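Local coordinates for putative acyl-[acyl-carrier-protein] desaturase DesA2 (Mycobacterium tuberculosis, PDB 1ZA0) that is a putative diiron desaturase that may introduce double bonds into acyl chains carried on acyl carrier protein during mycobacterial fatty acid biosynthesis, at residues C69-I74 / A227-Y232. Numbering follows the deposited sequence.
Sequences CEILLI and ADIEAY
Tyr-232 pushes its ring against one side of helix 63-77, meeting Glu-70, Ile-71 and Ile-74, the residues at positions i, i+1 and i+4. Ile-71 lies at the edge of the ring, near its plane: its CG1 sits 3.7 Å from Tyr-232 CD2, and the two side chains slide past each other in opposite directions. Ile-74 comes obliquely and meets the tyrosine tip to tip, with its CG1 3.6 Å from Tyr-232 OH. This branch stands anti to its own carbonyl carbon (chi1 -67°), while CG2, anti to the backbone N, turns to Ile-229. Glu-70 adds its CB, 3.7 Å from Tyr-232 OH, as an aliphatic contact; its extended chain carries the carboxylate onward to a salt bridge between OE1 and Lys-235.

Beside the ring, Ile-229 crosses Ile-74 at a slant, its CG1 and CD1 both close to the CG2 methyl, with CD1 of Ile-229 3.8 Å from CG2 of Ile-74. CD1 of Ile-229 also makes a looser contact, 4.4 Å, with CG2 of Ile-71. The other branch of Ile-229, CG2, rests over one face of the Tyr-232 ring, offset toward the rim. A type II beta turn from Ile-229 to Tyr-232 brings the two side chains together, closed by a weak hydrogen bond from Tyr-232 N to Ile-229 O. No hydrogen bond joins the segments; the contact is apolar and lies near the surface, with the Ile-71 side chain about 13 Å from the bound manganese.

Tyr-232 is the N-cap residue of helix 233-241, whose Lys-235 also makes a cation-pi contact with the Tyr-232 ring and whose Leu-236 and Val-239 pack on Ile-71. Thus the loop after helix 208-221 and helix 233-241 cover one side of helix 63-77, while Leu-72 packs against helices 95-121 and 148-172 of the four-helix bundle that holds the metal site.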
loop_
_atom_site.group_PDB
_atom_site.type_symbol
_atom_site.label_atom_id
_atom_site.label_comp_id
_atom_site.label_asym_id
_atom_site.label_seq_id
_atom_site.Cartn_x
_atom_site.Cartn_y
_atom_site.Cartn_z
ATOM N N CYS A 69 -4.517 -0.958 -10.439
ATOM C CA CYS A 69 -4.715 0.411 -9.999
ATOM C C CYS A 69 -6.061 0.598 -9.229
ATOM O O CYS A 69 -6.128 1.377 -8.321
ATOM C CB CYS A 69 -4.667 1.395 -11.159
ATOM S SG CYS A 69 -3.027 1.637 -11.858
ATOM N N GLU A 70 -7.104 -0.073 -9.674
ATOM C CA GLU A 70 -8.411 -0.015 -9.024
ATOM C C GLU A 70 -8.363 -0.636 -7.661
ATOM O O GLU A 70 -8.914 -0.080 -6.724
ATOM C CB GLU A 70 -9.501 -0.682 -9.860
ATOM C CG GLU A 70 -9.690 0.033 -11.172
ATOM C CD GLU A 70 -10.766 -0.565 -12.044
ATOM O OE1 GLU A 70 -10.608 -1.665 -12.620
ATOM O OE2 GLU A 70 -11.793 0.133 -12.162
ATOM N N ILE A 71 -7.635 -1.752 -7.527
ATOM C CA ILE A 71 -7.434 -2.350 -6.207
ATOM C C ILE A 71 -6.723 -1.391 -5.280
ATOM O O ILE A 71 -7.141 -1.213 -4.132
ATOM C CB ILE A 71 -6.643 -3.688 -6.335
ATOM C CG1 ILE A 71 -7.510 -4.727 -7.041
ATOM C CG2 ILE A 71 -6.141 -4.173 -4.915
ATOM C CD1 ILE A 71 -6.665 -5.876 -7.643
ATOM N N LEU A 72 -5.674 -0.705 -5.774
ATOM C CA LEU A 72 -4.918 0.244 -4.938
ATOM C C LEU A 72 -5.768 1.406 -4.463
ATOM O O LEU A 72 -5.711 1.873 -3.278
ATOM C CB LEU A 72 -3.701 0.828 -5.660
ATOM C CG LEU A 72 -2.423 0.042 -5.688
ATOM C CD1 LEU A 72 -1.332 0.747 -6.543
ATOM C CD2 LEU A 72 -1.972 -0.244 -4.287
ATOM N N LEU A 73 -6.544 1.883 -5.410
ATOM C CA LEU A 73 -7.389 3.027 -5.154
ATOM C C LEU A 73 -8.421 2.716 -4.085
ATOM O O LEU A 73 -8.623 3.518 -3.108
ATOM C CB LEU A 73 -8.027 3.474 -6.445
ATOM C CG LEU A 73 -9.048 4.602 -6.255
ATOM C CD1 LEU A 73 -8.385 5.863 -5.606
ATOM C CD2 LEU A 73 -9.743 4.922 -7.544
ATOM N N ILE A 74 -9.036 1.533 -4.191
ATOM C CA ILE A 74 -10.056 1.132 -3.218
ATOM C C ILE A 74 -9.429 1.035 -1.827
ATOM O O ILE A 74 -9.989 1.493 -0.834
ATOM C CB ILE A 74 -10.692 -0.238 -3.609
ATOM C CG1 ILE A 74 -11.521 -0.150 -4.891
ATOM C CG2 ILE A 74 -11.544 -0.835 -2.470
ATOM C CD1 ILE A 74 -12.811 0.530 -4.714
ATOM N N ALA A 227 -8.338 -8.820 -1.055
ATOM C CA ALA A 227 -9.108 -10.024 -0.685
ATOM C C ALA A 227 -10.497 -9.748 -0.043
ATOM O O ALA A 227 -11.383 -10.556 -0.136
ATOM C CB ALA A 227 -8.262 -10.862 0.277
ATOM N N ASP A 228 -10.625 -8.606 0.628
ATOM C CA ASP A 228 -11.861 -8.136 1.265
ATOM C C ASP A 228 -12.780 -7.318 0.313
ATOM O O ASP A 228 -13.883 -6.918 0.720
ATOM C CB ASP A 228 -11.517 -7.246 2.497
ATOM C CG ASP A 228 -10.669 -5.953 2.113
ATOM O OD1 ASP A 228 -9.687 -6.028 1.286
ATOM O OD2 ASP A 228 -10.923 -4.812 2.589
ATOM N N ILE A 229 -12.360 -7.089 -0.934
ATOM C CA ILE A 229 -13.175 -6.320 -1.860
ATOM C C ILE A 229 -14.208 -7.217 -2.566
ATOM O O ILE A 229 -13.883 -8.140 -3.306
ATOM C CB ILE A 229 -12.346 -5.517 -2.909
ATOM C CG1 ILE A 229 -11.274 -4.624 -2.236
ATOM C CG2 ILE A 229 -13.290 -4.645 -3.777
ATOM C CD1 ILE A 229 -10.149 -4.245 -3.188
ATOM N N GLU A 230 -15.465 -6.859 -2.306
ATOM C CA GLU A 230 -16.667 -7.420 -2.914
ATOM C C GLU A 230 -16.530 -7.423 -4.430
ATOM O O GLU A 230 -16.374 -6.355 -5.015
ATOM C CB GLU A 230 -17.875 -6.519 -2.506
ATOM C CG GLU A 230 -19.247 -7.046 -2.902
ATOM C CD GLU A 230 -19.559 -8.278 -2.097
ATOM O OE1 GLU A 230 -19.364 -9.408 -2.619
ATOM O OE2 GLU A 230 -19.945 -8.094 -0.919
ATOM N N ALA A 231 -16.556 -8.594 -5.053
ATOM C CA ALA A 231 -16.711 -8.665 -6.505
ATOM C C ALA A 231 -15.434 -8.303 -7.272
ATOM O O ALA A 231 -15.501 -7.870 -8.417
ATOM C CB ALA A 231 -17.879 -7.742 -6.975
ATOM N N TYR A 232 -14.277 -8.471 -6.635
ATOM C CA TYR A 232 -13.000 -8.169 -7.282
ATOM C C TYR A 232 -12.205 -9.453 -7.549
ATOM O O TYR A 232 -11.052 -9.416 -7.927
ATOM C CB TYR A 232 -12.219 -7.153 -6.436
ATOM C CG TYR A 232 -12.334 -5.706 -6.892
ATOM C CD1 TYR A 232 -13.539 -5.163 -7.328
ATOM C CD2 TYR A 232 -11.220 -4.871 -6.860
ATOM C CE1 TYR A 232 -13.621 -3.808 -7.731
ATOM C CE2 TYR A 232 -11.290 -3.533 -7.246
ATOM C CZ TYR A 232 -12.475 -3.003 -7.691
ATOM O OH TYR A 232 -12.515 -1.674 -8.050
#